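Local coordinates for WbbM protein (Klebsiella pneumoniae, PDB 6U4B) that is a bifunctional, trimeric glycosyltransferase that polymerises O-antigen and carries magnesium in one of its domains, at residues Ala44-Pro49 against Glu141-Cys146; Gly99-His102 against His106-Phe109; Phe115-Trp120 against Glu279-Phe284; Val123-Pro126 against Glu130-Glu133. All coordinates share one frame; numbering follows the deposited sequence.

Interaction 1 of 4, residues Ala44-Pro49 against Glu141-Cys146; sequences AAIIKP and ETIQRC
Ile-46 and Ile-143 meet tip to tip, their CD1 methyls 3.6 Å apart, and these two residues have the largest buried areas in the contact between residues 44-49 and helix 140-146. The CD1 of Ile-46 does nearly all the touching on its side: it also lies 4.0 Å from CG2 of Ile-143, in the angle between the two branches of that side chain. CG1 of Ile-46 sits between the backbone N and the carbonyl carbon (chi1 69°), and with chi2 fully extended the terminal methyl is carried straight out toward the helix. Ile-47, the first residue of strand 47-51, adds a lighter touch, its side chain crossing that of Ile-143 at about a right angle with the CD1 atoms 4.2 Å apart. A type I turn from Ala-44 to Ile-47 leads into the strand and lets two successive isoleucines present their tips to one partner. On the helix, Ile-143 also packs against Phe-109, continuing the apolar layer. Branched aliphatic residues suit the buried meeting of helix 140-146 with the turn leading into strand 47-51. No hydrogen bond or salt bridge crosses between the two segments, so the contact rests on dispersion and on water excluded from three buried isoleucines.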
loop_
_atom_site.group_PDB
_atom_site.type_symbol
_atom_site.label_atom_id
_atom_site.label_comp_id
_atom_site.label_asym_id
_atom_site.label_seq_id
_atom_site.Cartn_x
_atom_site.Cartn_y
_atom_site.Cartn_z
ATOM N N ALA A 44 34.508 24.215 -29.324
ATOM C CA ALA A 44 34.738 23.629 -30.636
ATOM C C ALA A 44 33.949 22.335 -30.789
ATOM O O ALA A 44 33.891 21.507 -29.875
ATOM C CB ALA A 44 36.229 23.378 -30.858
ATOM N N ALA A 45 33.331 22.172 -31.962
ATOM C CA ALA A 45 32.479 21.017 -32.213
ATOM C C ALA A 45 33.258 19.711 -32.245
ATOM O O ALA A 45 32.663 18.644 -32.063
ATOM C CB ALA A 45 31.723 21.202 -33.530
ATOM N N ILE A 46 34.573 19.765 -32.471
ATOM C CA ILE A 46 35.372 18.543 -32.528
ATOM C C ILE A 46 35.761 18.027 -31.153
ATOM O O ILE A 46 36.332 16.933 -31.053
ATOM C CB ILE A 46 36.636 18.759 -33.379
ATOM C CG1 ILE A 46 37.609 19.700 -32.671
ATOM C CG2 ILE A 46 36.264 19.324 -34.734
ATOM C CD1 ILE A 46 38.879 19.946 -33.448
ATOM N N ILE A 47 35.475 18.775 -30.090
ATOM C CA ILE A 47 35.729 18.330 -28.724
ATOM C C ILE A 47 34.421 17.808 -28.145
ATOM O O ILE A 47 33.432 18.544 -28.059
ATOM C CB ILE A 47 36.313 19.453 -27.853
ATOM C CG1 ILE A 47 37.788 19.687 -28.190
ATOM C CG2 ILE A 47 36.184 19.099 -26.376
ATOM C CD1 ILE A 47 38.041 20.742 -29.226
ATOM N N LYS A 48 34.412 16.536 -27.752
ATOM C CA LYS A 48 33.208 15.891 -27.239
ATOM C C LYS A 48 33.359 15.641 -25.747
ATOM O O LYS A 48 34.213 14.836 -25.345
ATOM C CB LYS A 48 32.945 14.576 -27.978
ATOM C CG LYS A 48 32.916 14.703 -29.496
ATOM C CD LYS A 48 31.632 15.350 -30.002
ATOM C CE LYS A 48 30.464 14.370 -29.981
ATOM N NZ LYS A 48 29.259 14.922 -30.665
ATOM N N PRO A 49 32.580 16.299 -24.890
ATOM C CA PRO A 49 32.697 16.049 -23.448
ATOM C C PRO A 49 32.027 14.745 -23.042
ATOM O O PRO A 49 30.994 14.351 -23.592
ATOM C CB PRO A 49 31.990 17.259 -22.826
ATOM C CG PRO A 49 31.011 17.697 -23.870
ATOM C CD PRO A 49 31.660 17.409 -25.198
ATOM N N GLU A 141 40.199 24.458 -37.022
ATOM C CA GLU A 141 41.224 24.843 -37.991
ATOM C C GLU A 141 42.629 24.649 -37.431
ATOM O O GLU A 141 43.499 24.081 -38.099
ATOM C CB GLU A 141 41.022 26.293 -38.430
ATOM C CG GLU A 141 39.846 26.516 -39.356
ATOM C CD GLU A 141 40.159 27.520 -40.446
ATOM O OE1 GLU A 141 40.889 27.158 -41.393
ATOM O OE2 GLU A 141 39.696 28.676 -40.347
ATOM N N THR A 142 42.873 25.123 -36.206
ATOM C CA THR A 142 44.218 25.042 -35.645
ATOM C C THR A 142 44.587 23.606 -35.296
ATOM O O THR A 142 45.743 23.199 -35.461
ATOM C CB THR A 142 44.330 25.937 -34.413
ATOM O OG1 THR A 142 43.925 27.270 -34.750
ATOM C CG2 THR A 142 45.767 25.971 -33.916
ATOM N N ILE A 143 43.620 22.823 -34.816
ATOM C CA ILE A 143 43.899 21.433 -34.475
ATOM C C ILE A 143 44.158 20.609 -35.730
ATOM O O ILE A 143 44.988 19.691 -35.719
ATOM C CB ILE A 143 42.745 20.859 -33.629
ATOM C CG1 ILE A 143 42.718 21.532 -32.255
ATOM C CG2 ILE A 143 42.865 19.350 -33.484
ATOM C CD1 ILE A 143 41.598 21.063 -31.355
ATOM N N GLN A 144 43.480 20.930 -36.836
ATOM C CA GLN A 144 43.671 20.170 -38.069
ATOM C C GLN A 144 45.058 20.399 -38.661
ATOM O O GLN A 144 45.710 19.448 -39.112
ATOM C CB GLN A 144 42.586 20.530 -39.082
ATOM C CG GLN A 144 41.271 19.795 -38.868
ATOM C CD GLN A 144 41.015 18.744 -39.930
ATOM O OE1 GLN A 144 41.216 18.986 -41.121
ATOM N NE2 GLN A 144 40.573 17.566 -39.502
ATOM N N ARG A 145 45.527 21.649 -38.677
ATOM C CA ARG A 145 46.866 21.919 -39.194
ATOM C C ARG A 145 47.945 21.345 -38.285
ATOM O O ARG A 145 49.048 21.032 -38.749
ATOM C CB ARG A 145 47.077 23.424 -39.379
ATOM C CG ARG A 145 46.313 24.040 -40.545
ATOM C CD ARG A 145 47.080 25.216 -41.143
ATOM N NE ARG A 145 46.411 25.784 -42.311
ATOM C CZ ARG A 145 46.977 26.644 -43.154
ATOM N NH1 ARG A 145 48.231 27.035 -42.966
ATOM N NH2 ARG A 145 46.291 27.109 -44.189
ATOM N N CYS A 146 47.650 21.191 -36.995
ATOM C CA CYS A 146 48.652 20.676 -36.073
ATOM C C CYS A 146 48.856 19.176 -36.243
ATOM O O CYS A 146 49.948 18.670 -35.954
ATOM C CB CYS A 146 48.248 21.004 -34.640
ATOM S SG CYS A 146 49.491 20.648 -33.380
#

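Interaction 2 of 4, residues Gly99-His102 against His106-Phe109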
loop_
_atom_site.group_PDB
_atom_site.type_symbol
_atom_site.label_atom_id
_atom_site.label_comp_id
_atom_site.label_asym_id
_atom_site.label_seq_id
_atom_site.Cartn_x
_atom_site.Cartn_y
_atom_site.Cartn_z
ATOM N N GLY A 99 41.502 11.606 -29.874
ATOM C CA GLY A 99 42.263 12.241 -28.819
ATOM C C GLY A 99 41.484 12.313 -27.521
ATOM O O GLY A 99 40.267 12.125 -27.484
ATOM N N PHE A 100 42.222 12.593 -26.449
ATOM C CA PHE A 100 41.656 12.689 -25.111
ATOM C C PHE A 100 42.385 13.770 -24.331
ATOM O O PHE A 100 43.617 13.828 -24.344
ATOM C CB PHE A 100 41.751 11.355 -24.356
ATOM C CG PHE A 100 41.073 10.216 -25.054
ATOM C CD1 PHE A 100 41.772 9.421 -25.942
ATOM C CD2 PHE A 100 39.735 9.943 -24.825
ATOM C CE1 PHE A 100 41.150 8.371 -26.590
ATOM C CE2 PHE A 100 39.106 8.895 -25.467
ATOM C CZ PHE A 100 39.815 8.107 -26.352
ATOM N N MET A 101 41.615 14.623 -23.661
ATOM C CA MET A 101 42.154 15.668 -22.805
ATOM C C MET A 101 41.355 15.701 -21.511
ATOM O O MET A 101 40.257 15.147 -21.423
ATOM C CB MET A 101 42.116 17.041 -23.497
ATOM C CG MET A 101 42.898 17.099 -24.806
ATOM S SD MET A 101 43.060 18.750 -25.531
ATOM C CE MET A 101 41.357 19.137 -25.924
ATOM N N HIS A 102 41.930 16.336 -20.494
ATOM C CA HIS A 102 41.223 16.532 -19.237
ATOM C C HIS A 102 40.222 17.678 -19.382
ATOM O O HIS A 102 40.145 18.341 -20.419
ATOM C CB HIS A 102 42.214 16.793 -18.106
ATOM C CG HIS A 102 43.286 15.754 -17.996
ATOM N ND1 HIS A 102 43.030 14.462 -17.591
ATOM C CD2 HIS A 102 44.615 15.813 -18.249
ATOM C CE1 HIS A 102 44.156 13.770 -17.596
ATOM N NE2 HIS A 102 45.133 14.567 -17.990
ATOM N N HIS A 106 44.415 20.894 -21.015
ATOM C CA HIS A 106 44.291 20.654 -22.446
ATOM C C HIS A 106 45.668 20.735 -23.096
ATOM O O HIS A 106 46.682 20.976 -22.434
ATOM C CB HIS A 106 43.321 21.660 -23.081
ATOM C CG HIS A 106 41.967 21.673 -22.445
ATOM N ND1 HIS A 106 41.392 22.820 -21.938
ATOM C CD2 HIS A 106 41.072 20.679 -22.232
ATOM C CE1 HIS A 106 40.204 22.530 -21.439
ATOM N NE2 HIS A 106 39.984 21.239 -21.605
ATOM N N LEU A 107 45.695 20.538 -24.411
ATOM C CA LEU A 107 46.917 20.636 -25.195
ATOM C C LEU A 107 46.900 21.916 -26.020
ATOM O O LEU A 107 45.849 22.340 -26.510
ATOM C CB LEU A 107 47.075 19.428 -26.117
ATOM C CG LEU A 107 47.231 18.055 -25.462
ATOM C CD1 LEU A 107 47.032 16.968 -26.506
ATOM C CD2 LEU A 107 48.591 17.923 -24.801
ATOM N N ASN A 108 48.073 22.523 -26.169
ATOM C CA ASN A 108 48.243 23.710 -26.997
ATOM C C ASN A 108 48.539 23.257 -28.422
ATOM O O ASN A 108 49.619 22.730 -28.703
ATOM C CB ASN A 108 49.361 24.587 -26.442
ATOM C CG ASN A 108 49.659 25.793 -27.316
ATOM O OD1 ASN A 108 48.932 26.093 -28.263
ATOM N ND2 ASN A 108 50.733 26.499 -26.988
ATOM N N PHE A 109 47.577 23.458 -29.318
ATOM C CA PHE A 109 47.720 23.078 -30.717
ATOM C C PHE A 109 48.204 24.220 -31.601
ATOM O O PHE A 109 48.361 24.021 -32.810
ATOM C CB PHE A 109 46.385 22.550 -31.259
ATOM C CG PHE A 109 45.836 21.382 -30.494
ATOM C CD1 PHE A 109 44.911 21.571 -29.481
ATOM C CD2 PHE A 109 46.244 20.091 -30.790
ATOM C CE1 PHE A 109 44.404 20.497 -28.778
ATOM C CE2 PHE A 109 45.741 19.012 -30.089
ATOM C CZ PHE A 109 44.819 19.214 -29.081
#
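The backbones of Met-101 and His-106 approach to 5.4 Å between CA atoms, where the chain turns back past the end of strand 97-102, with no backbone hydrogen bond between the two segments. Met-101 reaches from the strand to the returning chain and carries most of the contact. Its chi1 (-59°) and extended chi2 bring the sulfur to the backbone N of Leu-107, from which SD accepts a weak hydrogen bond, 3.4 Å long with an N-H...S angle of 152°. The bend at chi3 turns only the CE methyl, which lies 4.0 Å from CD2 of His-106. The same sulfur is 3.9 Å from CE1 of Phe-109, near the plane of the ring and at its edge: a Met-aromatic contact in which the polarisable sulfur faces ring hydrogens. SD also touches CB of His-106, 3.8 Å away, and CB of Met-101 sits at the edge of the imidazole, the two side chains crossing at about a right angle. The polar end of His-106 is turned to Tyr-132, whose OH is hydrogen-bonded to ND1. Leu-107 and Phe-109 also pack on Leu-280 and Val-217 of neighbouring strands, which places this turn-back in the core of the DUF4422 region. Methionine suits the site because a flexible thioether can serve at once as apolar filler, neighbour to an aromatic edge and soft acceptor, giving a buried backbone N-H a partner, though a weak one.

Interaction 3 of 4, residues Phe115-Trp120 against Glu279-Phe284; sequences FSEDTW and ELQRTF
Gln-281 lays its amide alongside the backbone of Phe-115 and reaches on to Glu-117, joining the loop before strand 122-125 to strand 277-285, its parallel neighbour in the mixed sheet of the DUF4422 region. The primary amide pairs with both backbone polar atoms of one residue: OE1 accepts from the N of Phe-115 at 3.2 Å, and NE2 donates to the O of the same residue at 3.0 Å. The second N-H of the amide runs almost straight (175°) to OE1 of Glu-117, using that oxygen's anti lone pair. Both NE2 partners lie in the amide plane, so the group is fixed against rotation, and Asn-108, donating to OE1, agrees with this orientation. Glutamine suits the place because it offers an acceptor and two donors at the end of an extended chain. Glu-117 also forms a salt bridge to Lys-156, which probably offsets its charge. The ring of Phe-115 turns an edge to the amide oxygen, CD2 being 3.4 Å from OE1 of Gln-281. Further along, Asp-118 closes an Asx turn onto the N of Trp-120. Arg-282, held mainly by the carbonyl of Lys-156, adds a weak bond from NH2 to the O of Trp-120, 3.4 Å away at the guanidinium edge.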
loop_
_atom_site.group_PDB
_atom_site.type_symbol
_atom_site.label_atom_id
_atom_site.label_comp_id
_atom_site.label_asym_id
_atom_site.label_seq_id
_atom_site.Cartn_x
_atom_site.Cartn_y
_atom_site.Cartn_z
ATOM N N PHE A 115 54.785 29.638 -24.911
ATOM C CA PHE A 115 54.088 30.315 -23.828
ATOM C C PHE A 115 54.808 30.089 -22.505
ATOM O O PHE A 115 55.446 29.054 -22.285
ATOM C CB PHE A 115 52.639 29.831 -23.728
ATOM C CG PHE A 115 51.752 30.336 -24.831
ATOM C CD1 PHE A 115 51.210 31.611 -24.770
ATOM C CD2 PHE A 115 51.452 29.537 -25.921
ATOM C CE1 PHE A 115 50.394 32.082 -25.782
ATOM C CE2 PHE A 115 50.636 30.001 -26.935
ATOM C CZ PHE A 115 50.105 31.276 -26.865
ATOM N N SER A 116 54.690 31.076 -21.618
ATOM C CA SER A 116 55.306 30.994 -20.299
ATOM C C SER A 116 54.793 29.774 -19.539
ATOM O O SER A 116 53.585 29.630 -19.317
ATOM C CB SER A 116 55.015 32.269 -19.508
ATOM O OG SER A 116 54.975 33.404 -20.350
ATOM N N GLU A 117 55.714 28.897 -19.147
ATOM C CA GLU A 117 55.397 27.728 -18.340
ATOM C C GLU A 117 55.883 27.950 -16.917
ATOM O O GLU A 117 56.691 28.841 -16.640
ATOM C CB GLU A 117 56.018 26.457 -18.935
ATOM C CG GLU A 117 55.396 26.036 -20.261
ATOM C CD GLU A 117 56.071 24.829 -20.885
ATOM O OE1 GLU A 117 55.961 24.650 -22.120
ATOM O OE2 GLU A 117 56.714 24.065 -20.139
ATOM N N ASP A 118 55.369 27.137 -15.994
ATOM C CA ASP A 118 55.728 27.340 -14.594
ATOM C C ASP A 118 56.638 26.255 -14.034
ATOM O O ASP A 118 57.400 25.627 -14.768
ATOM C CB ASP A 118 54.486 27.438 -13.715
ATOM C CG ASP A 118 53.578 26.226 -13.833
ATOM O OD1 ASP A 118 52.501 26.220 -13.193
ATOM O OD2 ASP A 118 53.946 25.284 -14.555
ATOM N N THR A 119 56.556 26.026 -12.721
ATOM C CA THR A 119 57.408 25.038 -12.064
ATOM C C THR A 119 57.158 23.633 -12.600
ATOM O O THR A 119 58.087 22.823 -12.663
ATOM C CB THR A 119 57.194 25.092 -10.540
ATOM O OG1 THR A 119 57.465 26.420 -10.062
ATOM C CG2 THR A 119 58.120 24.112 -9.831
ATOM N N TRP A 120 55.926 23.324 -12.993
ATOM C CA TRP A 120 55.602 21.991 -13.480
ATOM C C TRP A 120 55.513 21.906 -14.997
ATOM O O TRP A 120 55.189 20.836 -15.518
ATOM C CB TRP A 120 54.287 21.497 -12.862
ATOM C CG TRP A 120 54.225 21.626 -11.364
ATOM C CD1 TRP A 120 53.176 22.098 -10.633
ATOM C CD2 TRP A 120 55.256 21.293 -10.417
ATOM N NE1 TRP A 120 53.482 22.075 -9.294
ATOM C CE2 TRP A 120 54.752 21.587 -9.135
ATOM C CE3 TRP A 120 56.552 20.772 -10.528
ATOM C CZ2 TRP A 120 55.496 21.381 -7.974
ATOM C CZ3 TRP A 120 57.290 20.571 -9.374
ATOM C CH2 TRP A 120 56.760 20.874 -8.114
ATOM N N GLU A 279 55.355 17.025 -29.703
ATOM C CA GLU A 279 55.122 17.358 -28.306
ATOM C C GLU A 279 54.551 18.765 -28.193
ATOM O O GLU A 279 55.089 19.713 -28.775
ATOM C CB GLU A 279 56.417 17.241 -27.503
ATOM C CG GLU A 279 56.900 15.810 -27.328
ATOM C CD GLU A 279 58.224 15.719 -26.592
ATOM O OE1 GLU A 279 58.801 14.613 -26.543
ATOM O OE2 GLU A 279 58.688 16.750 -26.061
ATOM N N LEU A 280 53.461 18.897 -27.446
ATOM C CA LEU A 280 52.762 20.161 -27.283
ATOM C C LEU A 280 52.828 20.606 -25.828
ATOM O O LEU A 280 53.057 19.801 -24.921
ATOM C CB LEU A 280 51.298 20.038 -27.726
ATOM C CG LEU A 280 51.047 19.467 -29.122
ATOM C CD1 LEU A 280 49.572 19.141 -29.297
ATOM C CD2 LEU A 280 51.518 20.435 -30.198
ATOM N N GLN A 281 52.620 21.901 -25.611
ATOM C CA GLN A 281 52.548 22.426 -24.255
ATOM C C GLN A 281 51.246 21.997 -23.582
ATOM O O GLN A 281 50.237 21.734 -24.241
ATOM C CB GLN A 281 52.649 23.953 -24.260
ATOM C CG GLN A 281 53.968 24.513 -24.784
ATOM C CD GLN A 281 54.065 26.020 -24.610
ATOM O OE1 GLN A 281 53.455 26.785 -25.358
ATOM N NE2 GLN A 281 54.825 26.452 -23.612
ATOM N N ARG A 282 51.279 21.931 -22.253
ATOM C CA ARG A 282 50.106 21.641 -21.442
ATOM C C ARG A 282 49.521 22.936 -20.896
ATOM O O ARG A 282 50.251 23.873 -20.570
ATOM C CB ARG A 282 50.445 20.716 -20.269
ATOM C CG ARG A 282 51.043 19.385 -20.665
ATOM C CD ARG A 282 51.221 18.467 -19.458
ATOM N NE ARG A 282 52.398 18.800 -18.657
ATOM C CZ ARG A 282 53.615 18.308 -18.873
ATOM N NH1 ARG A 282 53.825 17.460 -19.872
ATOM N NH2 ARG A 282 54.627 18.665 -18.094
ATOM N N THR A 283 48.196 22.980 -20.790
ATOM C CA THR A 283 47.510 24.117 -20.196
ATOM C C THR A 283 46.838 23.709 -18.890
ATOM O O THR A 283 46.578 22.530 -18.635
ATOM C CB THR A 283 46.460 24.707 -21.149
ATOM O OG1 THR A 283 45.282 23.889 -21.143
ATOM C CG2 THR A 283 47.007 24.795 -22.568
ATOM N N PHE A 284 46.564 24.710 -18.057
ATOM C CA PHE A 284 45.786 24.513 -16.844
ATOM C C PHE A 284 44.861 25.703 -16.642
ATOM O O PHE A 284 45.267 26.855 -16.813
ATOM C CB PHE A 284 46.670 24.336 -15.602
ATOM C CG PHE A 284 45.887 24.247 -14.318
ATOM C CD1 PHE A 284 45.907 25.285 -13.401
ATOM C CD2 PHE A 284 45.108 23.133 -14.042
ATOM C CE1 PHE A 284 45.179 25.207 -12.225
ATOM C CE2 PHE A 284 44.376 23.051 -12.869
ATOM C CZ PHE A 284 44.414 24.089 -11.960
#

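Interaction 4 of 4, residues Val123-Pro126 against Glu130-Glu133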
loop_
_atom_site.group_PDB
_atom_site.type_symbol
_atom_site.label_atom_id
_atom_site.label_comp_id
_atom_site.label_asym_id
_atom_site.label_seq_id
_atom_site.Cartn_x
_atom_site.Cartn_y
_atom_site.Cartn_z
ATOM N N VAL A 123 51.044 25.731 -18.782
ATOM C CA VAL A 123 50.694 27.109 -19.099
ATOM C C VAL A 123 49.355 27.413 -18.443
ATOM O O VAL A 123 48.339 26.784 -18.761
ATOM C CB VAL A 123 50.639 27.342 -20.616
ATOM C CG1 VAL A 123 50.398 28.812 -20.916
ATOM C CG2 VAL A 123 51.926 26.868 -21.266
ATOM N N ASN A 124 49.354 28.370 -17.521
ATOM C CA ASN A 124 48.163 28.689 -16.749
ATOM C C ASN A 124 47.335 29.757 -17.453
ATOM O O ASN A 124 47.879 30.664 -18.090
ATOM C CB ASN A 124 48.548 29.156 -15.344
ATOM C CG ASN A 124 49.300 28.091 -14.564
ATOM O OD1 ASN A 124 50.511 27.926 -14.727
ATOM N ND2 ASN A 124 48.585 27.362 -13.713
ATOM N N HIS A 125 46.012 29.635 -17.338
ATOM C CA HIS A 125 45.063 30.610 -17.843
ATOM C C HIS A 125 43.928 30.656 -16.831
ATOM O O HIS A 125 43.522 29.604 -16.314
ATOM C CB HIS A 125 44.534 30.239 -19.234
ATOM C CG HIS A 125 43.967 31.398 -19.995
ATOM N ND1 HIS A 125 42.642 31.769 -19.911
ATOM C CD2 HIS A 125 44.545 32.264 -20.861
ATOM C CE1 HIS A 125 42.428 32.816 -20.689
ATOM N NE2 HIS A 125 43.567 33.137 -21.277
ATOM N N PRO A 126 43.415 31.852 -16.512
ATOM C CA PRO A 126 42.424 31.980 -15.431
ATOM C C PRO A 126 41.211 31.071 -15.583
ATOM O O PRO A 126 40.985 30.201 -14.737
ATOM C CB PRO A 126 42.024 33.463 -15.492
ATOM C CG PRO A 126 42.584 33.988 -16.791
ATOM C CD PRO A 126 43.790 33.159 -17.071
ATOM N N GLU A 130 36.788 32.681 -24.528
ATOM C CA GLU A 130 37.072 32.693 -25.959
ATOM C C GLU A 130 38.541 32.983 -26.244
ATOM O O GLU A 130 39.091 32.459 -27.220
ATOM C CB GLU A 130 36.168 33.706 -26.664
ATOM C CG GLU A 130 34.815 33.132 -27.074
ATOM C CD GLU A 130 33.827 34.196 -27.516
ATOM O OE1 GLU A 130 32.956 34.573 -26.703
ATOM O OE2 GLU A 130 33.924 34.659 -28.674
ATOM N N GLU A 131 39.193 33.802 -25.412
ATOM C CA GLU A 131 40.623 34.044 -25.587
ATOM C C GLU A 131 41.433 32.779 -25.325
ATOM O O GLU A 131 42.424 32.514 -26.017
ATOM C CB GLU A 131 41.087 35.169 -24.665
ATOM C CG GLU A 131 42.584 35.438 -24.729
ATOM C CD GLU A 131 43.092 36.213 -23.530
ATOM O OE1 GLU A 131 42.323 36.377 -22.559
ATOM O OE2 GLU A 131 44.260 36.655 -23.558
ATOM N N TYR A 132 41.030 31.996 -24.322
ATOM C CA TYR A 132 41.714 30.745 -24.011
ATOM C C TYR A 132 41.730 29.815 -25.217
ATOM O O TYR A 132 42.779 29.272 -25.585
ATOM C CB TYR A 132 41.032 30.075 -22.814
ATOM C CG TYR A 132 41.538 28.686 -22.479
ATOM C CD1 TYR A 132 42.709 28.510 -21.755
ATOM C CD2 TYR A 132 40.831 27.554 -22.865
ATOM C CE1 TYR A 132 43.172 27.246 -21.435
ATOM C CE2 TYR A 132 41.286 26.286 -22.549
ATOM C CZ TYR A 132 42.459 26.139 -21.836
ATOM O OH TYR A 132 42.921 24.881 -21.519
ATOM N N GLU A 133 40.573 29.631 -25.853
ATOM C CA GLU A 133 40.486 28.741 -27.003
ATOM C C GLU A 133 41.224 29.304 -28.211
ATOM O O GLU A 133 41.670 28.540 -29.074
ATOM C CB GLU A 133 39.020 28.474 -27.340
ATOM C CG GLU A 133 38.275 27.711 -26.254
ATOM C CD GLU A 133 36.771 27.734 -26.446
ATOM O OE1 GLU A 133 36.142 28.759 -26.106
ATOM O OE2 GLU A 133 36.221 26.735 -26.950
#
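His-125 comes off strand 122-125 with its CB 3.6 Å from CD1 of Tyr-132, near the plane of the phenol ring and at its edge. From there CG stands anti to the backbone N (chi1 -159°), which swings the imidazole over the start of helix 130-135. CG itself lies 3.6 Å from the same CD1 atom. At ND1 the ring has two kinds of neighbour: the carbonyl of Cys-127, in the connecting loop, takes a hydrogen bond from it, while CB of Tyr-132 lies close above. That CB is 4.0 Å from the ring centroid and only 25° off the normal, a CH-pi contact over one face; CD of Pro-126 covers the opposite face toward the rim. The imidazole is thus sandwiched between aliphatic carbons in a beta-loop-alpha connection, where the chain leaves the sheet, makes a short turn and begins a helix. CE1 touches Tyr-132 CB as well, at 3.7 Å. The two rings are inclined at 57°, neither stacked nor perpendicular. NE2, at the tip, has OE1 of Glu-131 3.7 Å away near the ring plane, too long for a hydrogen bond, though the carboxylate may favour a positive imidazole. Histidine suits the place by pairing a flat surface for packing with an N-H for the turn. Tyr-132 continues past it into the interior, where its OH is hydrogen-bonded to Thr-283.

In the fold
All four contacts belong to the region around one mixed sheet, far from the magnesium site. Interactions 1, 2 and 4 are buried, whereas interaction 3 lies at the surface, and the chemistry follows: aliphatic methyls in interaction 1, a sulfur among rings in interaction 2, an imidazole against a tyrosine in interaction 4, and amide-carboxylate and amide-backbone bonds, with a weak guanidinium one, in interaction 3. Interactions 3 and 4 share neighbouring strands, 277-285 and 122-125, through the backbone bond between Val-123 and Arg-282. Residues 106-109 pair with strand 277-285 too, and Phe-109 links interaction 2 to Ile-143 of interaction 1. The Tyr-132 hydroxyl joins interactions 2, 3 and 4.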